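Local coordinates for protein putative phosphosugar isomerase (Silicibacter pomeroyi DSS-3, PDB 3FJ1) that is a putative phosphosugar isomerase built of two SIS domains, which probably binds phosphorylated sugar derivatives, although its reaction has not been established, at residues A[191-196]-A[296-301]; A[8-13]-A[316-321]; A[269-274]-A[289-294]. All blocks are in the same frame, centred on the assembly; numbering follows the deposited sequence.

Contact 1: residues A[191-196]-A[296-301]; sequences SRIDWP and VLEHVR
The loop 296-301 leaves strand 295-296 and runs past the turn that joins helix 183-191 to helix 196-204. Leu297, still tied to Ala286 of strand 284-286 by its backbone, makes the first contact. Its CG stands anti to the carbonyl carbon (chi1 -72°), which places CD2 over one face of the Trp195 indole. CD2 lies 3.6 Å from the centroid of the five-membered ring, a CH-pi contact, while CB sits over the same face, 3.6 Å from Trp195 NE1. The carbonyl of Leu297 turns the other way: its O accepts a hydrogen bond from His299 ND1, 2.8 Å long, that lies in the imidazole plane and nearly along the C=O axis, fixing the rotation of that ring. At Glu298 the carbonyl O receives the indole N-H, with Trp195 NE1 at 2.8 Å. This bond is fairly straight (162°) and uses a lone pair in the carbonyl plane, so face and edge of the indole are set by consecutive residues. The Glu298 side chain, extended beyond CG, crosses Ile193 obliquely, its CB near CG2 and its CD and OE2 near CG1. His299 presents its CA to Ile193 CD1, and its ring CD2 lies over the centre of the Arg301 guanidinium. Val300 CG2 then meets Ile193 CD1 at 3.8 Å, while the valine side chain also touches Thr186 and Ala189 of helix 183-191. Trp195, the N-cap residue of helix 196-204, also packs on Leu258; the indole thus fastens the start of that helix to the loop after edge strand 295-296 and to central strand 257-259 of a parallel five-stranded sheet of order 2-1-3-4-5, the alpha/beta sheet characteristic of SIS domains.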
loop_
_atom_site.group_PDB
_atom_site.type_symbol
_atom_site.label_atom_id
_atom_site.label_comp_id
_atom_site.label_asym_id
_atom_site.label_seq_id
_atom_site.Cartn_x
_atom_site.Cartn_y
_atom_site.Cartn_z
ATOM N N SER A 191 25.691 11.203 0.138
ATOM C CA SER A 191 26.069 10.521 -1.085
ATOM C C SER A 191 27.490 9.953 -0.990
ATOM O O SER A 191 27.873 9.151 -1.823
ATOM C CB SER A 191 25.983 11.458 -2.286
ATOM O OG SER A 191 26.968 12.479 -2.234
ATOM N N ARG A 192 28.261 10.390 0.002
ATOM C CA ARG A 192 29.637 9.893 0.195
ATOM C C ARG A 192 29.696 8.635 1.103
ATOM O O ARG A 192 30.788 8.189 1.497
ATOM C CB ARG A 192 30.526 11.031 0.723
ATOM C CG ARG A 192 30.684 12.188 -0.289
ATOM C CD ARG A 192 31.738 13.257 0.148
ATOM N NE ARG A 192 31.244 14.168 1.197
ATOM C CZ ARG A 192 30.651 15.362 0.994
ATOM N NH1 ARG A 192 30.503 15.880 -0.242
ATOM N NH2 ARG A 192 30.232 16.092 2.042
ATOM N N ILE A 193 28.541 8.046 1.405
ATOM C CA ILE A 193 28.426 6.861 2.234
ATOM C C ILE A 193 27.977 5.719 1.305
ATOM O O ILE A 193 27.116 5.942 0.430
ATOM C CB ILE A 193 27.372 7.067 3.330
ATOM C CG1 ILE A 193 27.867 8.140 4.313
ATOM C CG2 ILE A 193 27.045 5.729 4.013
ATOM C CD1 ILE A 193 26.820 8.637 5.269
ATOM N N ASP A 194 28.616 4.550 1.400
ATOM C CA ASP A 194 28.183 3.434 0.556
ATOM C C ASP A 194 28.140 2.075 1.243
ATOM O O ASP A 194 27.955 1.063 0.594
ATOM C CB ASP A 194 28.917 3.434 -0.793
ATOM C CG ASP A 194 30.397 3.235 -0.668
ATOM O OD1 ASP A 194 30.858 2.666 0.348
ATOM O OD2 ASP A 194 31.096 3.592 -1.640
ATOM N N TRP A 195 28.242 2.081 2.571
ATOM C CA TRP A 195 27.960 0.894 3.389
ATOM C C TRP A 195 28.594 -0.403 2.906
ATOM O O TRP A 195 27.883 -1.391 2.658
ATOM C CB TRP A 195 26.439 0.692 3.564
ATOM C CG TRP A 195 25.712 1.825 4.230
ATOM C CD1 TRP A 195 26.213 2.672 5.177
ATOM C CD2 TRP A 195 24.329 2.193 4.062
ATOM N NE1 TRP A 195 25.260 3.553 5.569
ATOM C CE2 TRP A 195 24.084 3.278 4.919
ATOM C CE3 TRP A 195 23.280 1.697 3.286
ATOM C CZ2 TRP A 195 22.828 3.911 5.007
ATOM C CZ3 TRP A 195 22.052 2.324 3.359
ATOM C CH2 TRP A 195 21.836 3.426 4.222
ATOM N N PRO A 196 29.931 -0.443 2.851
ATOM C CA PRO A 196 30.650 -1.642 2.356
ATOM C C PRO A 196 30.283 -2.966 3.049
ATOM O O PRO A 196 30.215 -4.002 2.396
ATOM C CB PRO A 196 32.134 -1.295 2.573
ATOM C CG PRO A 196 32.158 -0.132 3.495
ATOM C CD PRO A 196 30.860 0.615 3.314
ATOM N N VAL A 296 25.477 -0.574 13.387
ATOM C CA VAL A 296 25.149 0.828 13.079
ATOM C C VAL A 296 25.624 1.171 11.683
ATOM O O VAL A 296 26.790 0.931 11.340
ATOM C CB VAL A 296 25.784 1.825 14.079
ATOM C CG1 VAL A 296 25.517 3.251 13.643
ATOM C CG2 VAL A 296 25.277 1.528 15.502
ATOM N N LEU A 297 24.716 1.695 10.853
ATOM C CA LEU A 297 25.094 2.151 9.528
ATOM C C LEU A 297 25.404 3.630 9.580
ATOM O O LEU A 297 24.663 4.418 10.191
ATOM C CB LEU A 297 23.982 1.955 8.502
ATOM C CG LEU A 297 23.661 0.540 8.045
ATOM C CD1 LEU A 297 22.279 0.541 7.340
ATOM C CD2 LEU A 297 24.761 -0.025 7.162
ATOM N N GLU A 298 26.470 3.998 8.894
ATOM C CA GLU A 298 26.876 5.390 8.764
ATOM C C GLU A 298 25.722 6.199 8.178
ATOM O O GLU A 298 25.130 5.769 7.202
ATOM C CB GLU A 298 28.054 5.458 7.820
ATOM C CG GLU A 298 28.838 6.688 7.989
ATOM C CD GLU A 298 30.125 6.688 7.195
ATOM O OE1 GLU A 298 30.627 5.622 6.773
ATOM O OE2 GLU A 298 30.623 7.804 7.003
ATOM N N HIS A 299 25.385 7.336 8.795
ATOM C CA HIS A 299 24.305 8.189 8.291
ATOM C C HIS A 299 24.438 9.664 8.665
ATOM O O HIS A 299 25.145 10.034 9.618
ATOM C CB HIS A 299 22.935 7.676 8.787
ATOM C CG HIS A 299 22.811 7.676 10.277
ATOM N ND1 HIS A 299 23.407 6.718 11.074
ATOM C CD2 HIS A 299 22.234 8.561 11.115
ATOM C CE1 HIS A 299 23.172 7.004 12.340
ATOM N NE2 HIS A 299 22.450 8.112 12.396
ATOM N N VAL A 300 23.704 10.496 7.928
ATOM C CA VAL A 300 23.735 11.930 8.151
ATOM C C VAL A 300 22.352 12.465 8.537
ATOM O O VAL A 300 21.386 12.316 7.778
ATOM C CB VAL A 300 24.254 12.675 6.901
ATOM C CG1 VAL A 300 24.448 14.150 7.235
ATOM C CG2 VAL A 300 25.559 12.036 6.347
ATOM N N ARG A 301 22.250 13.049 9.730
ATOM C CA ARG A 301 21.024 13.647 10.169
ATOM C C ARG A 301 20.870 15.034 9.510
ATOM O O ARG A 301 21.866 15.682 9.163
ATOM C CB ARG A 301 20.983 13.722 11.694
ATOM C CG ARG A 301 20.907 12.376 12.384
ATOM C CD ARG A 301 19.528 11.761 12.236
ATOM N NE ARG A 301 19.352 10.469 12.889
ATOM C CZ ARG A 301 19.009 9.332 12.278
ATOM N NH1 ARG A 301 18.826 9.257 10.959
ATOM N NH2 ARG A 301 18.829 8.243 13.013
HETATM O O HOH W 1 31.794 7.058 4.401
#

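Contact 2: residues A[8-13]-A[316-321]; sequences RMRREI and FYSMVE
Helices 8-41 and 308-326 form a nearly antiparallel pair, their axes 9.9 Å apart at closest approach and 157° apart in direction over these turns. Met9, present as selenomethionine, stretches out beside Glu321, running opposite to it, until CE rests 3.4 Å from Tyr317 O and also touches Val320 CG1. One turn on, Ile13 CD1 rests against the same carbonyl and against Tyr317 CB. Arg10 CB lies 3.6 Å from Glu321 CD as the two side chains cross at about a right angle. The arginine bends at chi2 and chi3, bringing NH1 to Ser318 OG in a bent hydrogen bond of 2.9 Å within the guanidinium plane. Water 2 accepts from NH1 and donates to Ser318 O and Glu321 OE1, relaying between charges that do not touch directly. Farther out, Asp14 and Ser191 O hold Arg10 NH2, Ser318 OG bonds Ile193 O, Thr7 OG1 bonds Glu321 OE2, and Tyr317 OH reaches Glu222. An alanine in place of Arg10 would remove the bonds of NH1 and NH2 and would probably loosen the link between the two helices and the 191-196 loop. Ile13 CG2 backs the guanidinium centrally, 3.8 Å above its plane.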
loop_
_atom_site.group_PDB
_atom_site.type_symbol
_atom_site.label_atom_id
_atom_site.label_comp_id
_atom_site.label_asym_id
_atom_site.label_seq_id
_atom_site.Cartn_x
_atom_site.Cartn_y
_atom_site.Cartn_z
ATOM N N ARG A 8 25.574 5.820 -15.138
ATOM C CA ARG A 8 24.580 6.877 -15.187
ATOM C C ARG A 8 23.922 7.021 -13.813
ATOM O O ARG A 8 23.616 8.114 -13.369
ATOM C CB ARG A 8 23.543 6.595 -16.287
ATOM C CG ARG A 8 22.575 7.738 -16.570
ATOM C CD ARG A 8 23.297 9.029 -16.988
ATOM N NE ARG A 8 23.827 8.958 -18.349
ATOM C CZ ARG A 8 24.683 9.831 -18.874
ATOM N NH1 ARG A 8 25.139 10.841 -18.141
ATOM N NH2 ARG A 8 25.102 9.659 -20.135
HETATM N N MSE A 9 23.714 5.898 -13.138
HETATM C CA MSE A 9 23.111 5.930 -11.802
HETATM C C MSE A 9 23.970 6.763 -10.875
HETATM O O MSE A 9 23.465 7.619 -10.152
HETATM C CB MSE A 9 22.950 4.521 -11.234
HETATM C CG MSE A 9 22.285 4.507 -9.899
HETATM SE SE MSE A 9 21.952 2.683 -9.274
HETATM C CE MSE A 9 21.172 3.085 -7.511
ATOM N N ARG A 10 25.281 6.526 -10.893
ATOM C CA ARG A 10 26.187 7.310 -10.040
ATOM C C ARG A 10 26.222 8.784 -10.428
ATOM O O ARG A 10 26.259 9.641 -9.559
ATOM C CB ARG A 10 27.608 6.747 -10.039
ATOM C CG ARG A 10 28.532 7.440 -9.019
ATOM C CD ARG A 10 28.140 7.156 -7.558
ATOM N NE ARG A 10 28.240 8.349 -6.726
ATOM C CZ ARG A 10 27.985 8.376 -5.417
ATOM N NH1 ARG A 10 27.704 7.260 -4.758
ATOM N NH2 ARG A 10 28.083 9.511 -4.756
ATOM N N ARG A 11 26.242 9.080 -11.726
ATOM C CA ARG A 11 26.242 10.468 -12.188
ATOM C C ARG A 11 25.026 11.179 -11.577
ATOM O O ARG A 11 25.118 12.299 -11.109
ATOM C CB ARG A 11 26.075 10.548 -13.708
ATOM C CG ARG A 11 27.222 10.035 -14.555
ATOM C CD ARG A 11 28.305 11.014 -14.636
ATOM N NE ARG A 11 29.403 10.584 -15.506
ATOM C CZ ARG A 11 30.616 11.109 -15.466
ATOM N NH1 ARG A 11 30.906 12.042 -14.573
ATOM N NH2 ARG A 11 31.563 10.654 -16.282
ATOM N N GLU A 12 23.895 10.489 -11.585
ATOM C CA GLU A 12 22.705 11.159 -11.148
ATOM C C GLU A 12 22.676 11.294 -9.616
ATOM O O GLU A 12 22.237 12.327 -9.119
ATOM C CB GLU A 12 21.489 10.583 -11.873
ATOM C CG GLU A 12 21.634 10.941 -13.369
ATOM C CD GLU A 12 20.591 10.369 -14.306
ATOM O OE1 GLU A 12 19.554 9.851 -13.851
ATOM O OE2 GLU A 12 20.801 10.485 -15.537
ATOM N N ILE A 13 23.210 10.321 -8.883
ATOM C CA ILE A 13 23.355 10.444 -7.436
ATOM C C ILE A 13 24.261 11.647 -7.096
ATOM O O ILE A 13 23.965 12.401 -6.145
ATOM C CB ILE A 13 23.924 9.142 -6.801
ATOM C CG1 ILE A 13 22.917 7.997 -6.903
ATOM C CG2 ILE A 13 24.296 9.385 -5.336
ATOM C CD1 ILE A 13 23.526 6.588 -6.629
ATOM N N PHE A 316 21.474 4.971 0.713
ATOM C CA PHE A 316 21.063 3.678 0.173
ATOM C C PHE A 316 21.354 3.588 -1.325
ATOM O O PHE A 316 21.858 2.563 -1.804
ATOM C CB PHE A 316 19.567 3.427 0.432
ATOM C CG PHE A 316 19.057 2.150 -0.197
ATOM C CD1 PHE A 316 19.232 0.950 0.426
ATOM C CD2 PHE A 316 18.410 2.162 -1.415
ATOM C CE1 PHE A 316 18.764 -0.221 -0.161
ATOM C CE2 PHE A 316 17.965 0.998 -2.001
ATOM C CZ PHE A 316 18.130 -0.178 -1.382
ATOM N N TYR A 317 20.978 4.632 -2.065
ATOM C CA TYR A 317 21.191 4.668 -3.515
ATOM C C TYR A 317 22.668 4.455 -3.845
ATOM O O TYR A 317 23.041 3.716 -4.760
ATOM C CB TYR A 317 20.749 6.010 -4.106
ATOM C CG TYR A 317 19.246 6.308 -4.141
ATOM C CD1 TYR A 317 18.292 5.309 -4.345
ATOM C CD2 TYR A 317 18.803 7.626 -4.079
ATOM C CE1 TYR A 317 16.927 5.620 -4.425
ATOM C CE2 TYR A 317 17.440 7.940 -4.156
ATOM C CZ TYR A 317 16.519 6.937 -4.338
ATOM O OH TYR A 317 15.170 7.286 -4.407
ATOM N N SER A 318 23.492 5.160 -3.082
ATOM C CA SER A 318 24.939 5.089 -3.182
ATOM C C SER A 318 25.439 3.659 -2.893
ATOM O O SER A 318 26.251 3.138 -3.638
ATOM C CB SER A 318 25.563 6.117 -2.230
ATOM O OG SER A 318 26.979 6.028 -2.261
HETATM N N MSE A 319 24.929 3.018 -1.842
HETATM C CA MSE A 319 25.273 1.612 -1.549
HETATM C C MSE A 319 24.923 0.683 -2.730
HETATM O O MSE A 319 25.773 -0.111 -3.209
HETATM C CB MSE A 319 24.606 1.139 -0.263
HETATM C CG MSE A 319 24.959 -0.270 0.204
HETATM SE SE MSE A 319 23.977 -1.666 -0.754
HETATM C CE MSE A 319 22.236 -1.404 0.136
ATOM N N VAL A 320 23.697 0.837 -3.250
ATOM C CA VAL A 320 23.216 -0.008 -4.372
ATOM C C VAL A 320 24.072 0.195 -5.629
ATOM O O VAL A 320 24.464 -0.772 -6.277
ATOM C CB VAL A 320 21.725 0.240 -4.660
ATOM C CG1 VAL A 320 21.261 -0.431 -5.985
ATOM C CG2 VAL A 320 20.849 -0.265 -3.459
ATOM N N GLU A 321 24.403 1.434 -5.956
ATOM C CA GLU A 321 25.228 1.677 -7.146
ATOM C C GLU A 321 26.604 1.022 -6.967
ATOM O O GLU A 321 27.132 0.414 -7.908
ATOM C CB GLU A 321 25.334 3.171 -7.435
ATOM C CG GLU A 321 25.963 3.508 -8.782
ATOM C CD GLU A 321 27.470 3.351 -8.850
ATOM O OE1 GLU A 321 28.199 3.545 -7.821
ATOM O OE2 GLU A 321 27.944 3.077 -9.989
HETATM O O HOH W 2 28.021 4.426 -5.275
#

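Contact 3: residues A[269-274]-A[289-294]; sequences PLAEIA and GRVTRA
Helix 267-279 is the crossover of a beta-alpha-beta unit that links parallel strands 257-259 and 284-286, and the loop 289-294 leads from the second of these strands to strand 295-296 at the edge of the sheet. The loop folds back against the helix, so closely that the CA atoms of Ala271 and Val291 are 5.1 Å apart. On the loop side Val291 carries the centre of the contact. From its CB, the CG1 branch departs anti to the carbonyl carbon (chi1 -71°) and drops onto the helix between two alanines one turn apart. Val291 CG1 lies 3.7 Å from Ala271 O, and about as near to CA of the same alanine, so it rests on helix backbone as much as on side chain. Val291 CG1 then meets Ala271 CB at 3.8 Å and Ala274 CB at 3.9 Å. The other methyl, CG2, takes the crowded position between the backbone N and the carbonyl carbon, and the valine as a whole also touches Ala286 of strand 284-286. Small side chains on the helix make the close approach possible. No hydrogen bond joins the two segments themselves; the polar anchor is Asp275, the next helix residue, whose carboxylate accepts the backbone N-H groups of Thr292, Arg293 and Ala294. Ahead of the valine, Arg290 borders the contact on its exposed side, its CB against Ala271 CB and its side chain also touching Glu267 and Ala268. After the valine, Ala294 closes the contact, with its CB 4.0 Å from Ala274 CB.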
loop_
_atom_site.group_PDB
_atom_site.type_symbol
_atom_site.label_atom_id
_atom_site.label_comp_id
_atom_site.label_asym_id
_atom_site.label_seq_id
_atom_site.Cartn_x
_atom_site.Cartn_y
_atom_site.Cartn_z
ATOM N N PRO A 269 11.709 2.734 18.676
ATOM C CA PRO A 269 11.074 1.454 18.321
ATOM C C PRO A 269 11.699 0.707 17.127
ATOM O O PRO A 269 11.663 -0.520 17.111
ATOM C CB PRO A 269 9.615 1.836 18.026
ATOM C CG PRO A 269 9.597 3.283 17.868
ATOM C CD PRO A 269 10.725 3.831 18.702
ATOM N N LEU A 270 12.198 1.426 16.122
ATOM C CA LEU A 270 12.857 0.800 14.989
ATOM C C LEU A 270 14.114 0.076 15.480
ATOM O O LEU A 270 14.334 -1.093 15.192
ATOM C CB LEU A 270 13.194 1.861 13.944
ATOM C CG LEU A 270 13.846 1.484 12.588
ATOM C CD1 LEU A 270 15.262 0.853 12.703
ATOM C CD2 LEU A 270 12.893 0.601 11.808
ATOM N N ALA A 271 14.926 0.798 16.237
ATOM C CA ALA A 271 16.145 0.248 16.832
ATOM C C ALA A 271 15.845 -1.003 17.688
ATOM O O ALA A 271 16.582 -1.977 17.629
ATOM C CB ALA A 271 16.823 1.308 17.657
ATOM N N GLU A 272 14.784 -0.948 18.498
ATOM C CA GLU A 272 14.366 -2.053 19.338
ATOM C C GLU A 272 14.095 -3.351 18.542
ATOM O O GLU A 272 14.572 -4.441 18.898
ATOM C CB GLU A 272 13.127 -1.633 20.146
ATOM N N ILE A 273 13.323 -3.233 17.482
ATOM C CA ILE A 273 13.023 -4.392 16.621
ATOM C C ILE A 273 14.284 -4.849 15.876
ATOM O O ILE A 273 14.495 -6.043 15.721
ATOM C CB ILE A 273 11.890 -4.088 15.628
ATOM C CG1 ILE A 273 10.581 -3.896 16.393
ATOM C CG2 ILE A 273 11.790 -5.212 14.548
ATOM C CD1 ILE A 273 10.010 -5.161 17.005
ATOM N N ALA A 274 15.118 -3.904 15.438
ATOM C CA ALA A 274 16.342 -4.237 14.720
ATOM C C ALA A 274 17.195 -5.119 15.634
ATOM O O ALA A 274 17.719 -6.162 15.226
ATOM C CB ALA A 274 17.083 -2.958 14.300
ATOM N N GLY A 289 22.321 5.214 15.918
ATOM C CA GLY A 289 23.253 4.910 16.982
ATOM C C GLY A 289 22.595 4.190 18.129
ATOM O O GLY A 289 23.289 3.684 19.006
ATOM N N ARG A 290 21.268 4.114 18.113
ATOM C CA ARG A 290 20.511 3.500 19.208
ATOM C C ARG A 290 20.537 1.978 19.265
ATOM O O ARG A 290 20.189 1.415 20.290
ATOM C CB ARG A 290 19.053 3.937 19.166
ATOM C CG ARG A 290 18.848 5.405 19.313
ATOM C CD ARG A 290 17.398 5.672 19.497
ATOM N NE ARG A 290 17.038 5.372 20.875
ATOM C CZ ARG A 290 16.615 6.262 21.772
ATOM N NH1 ARG A 290 16.374 7.528 21.436
ATOM N NH2 ARG A 290 16.361 5.854 23.001
ATOM N N VAL A 291 20.912 1.313 18.178
ATOM C CA VAL A 291 21.004 -0.145 18.187
ATOM C C VAL A 291 22.266 -0.569 18.945
ATOM O O VAL A 291 23.328 0.053 18.802
ATOM C CB VAL A 291 21.034 -0.770 16.778
ATOM C CG1 VAL A 291 19.644 -0.625 16.116
ATOM C CG2 VAL A 291 22.132 -0.168 15.940
ATOM N N THR A 292 22.126 -1.638 19.723
ATOM C CA THR A 292 23.195 -2.163 20.554
ATOM C C THR A 292 23.646 -3.556 20.101
ATOM O O THR A 292 24.723 -4.007 20.501
ATOM C CB THR A 292 22.730 -2.180 22.016
ATOM O OG1 THR A 292 21.775 -3.218 22.220
ATOM C CG2 THR A 292 22.053 -0.849 22.355
ATOM N N ARG A 293 22.835 -4.218 19.265
ATOM C CA ARG A 293 23.105 -5.554 18.729
ATOM C C ARG A 293 23.239 -5.452 17.194
ATOM O O ARG A 293 24.219 -5.868 16.599
ATOM C CB ARG A 293 21.929 -6.464 19.110
ATOM C CG ARG A 293 22.112 -7.952 18.852
ATOM C CD ARG A 293 22.628 -8.681 20.082
ATOM N NE ARG A 293 21.577 -8.859 21.093
ATOM C CZ ARG A 293 21.756 -9.458 22.266
ATOM N NH1 ARG A 293 22.946 -9.938 22.595
ATOM N NH2 ARG A 293 20.741 -9.581 23.119
ATOM N N ALA A 294 22.212 -4.901 16.545
ATOM C CA ALA A 294 22.258 -4.677 15.103
ATOM C C ALA A 294 23.439 -3.730 14.815
ATOM O O ALA A 294 23.839 -2.945 15.697
ATOM C CB ALA A 294 20.918 -4.054 14.592
#

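Overall arrangement
Contact 2 closes the widest loop, bringing the first turns of the N-terminal helix 8-41 back onto helix 308-326 near the end of the modelled chain. Contact 1 lies wholly within that loop: it joins the turn ahead of helix 196-204 to the loop that follows edge strand 295-296. Contact 3 lies in turn within contact 1 and is local, spanning helix 267-279 and the next inter-strand loop; none of the three cross. Contacts 1 and 2 touch, whereas contacts 2 and 3 are about 13 Å apart at their nearest atoms. Contact 1 bridges them, its Val296 packing on Val291 of contact 3, so that terminal helices, linking turn and sheet edge are joined in series.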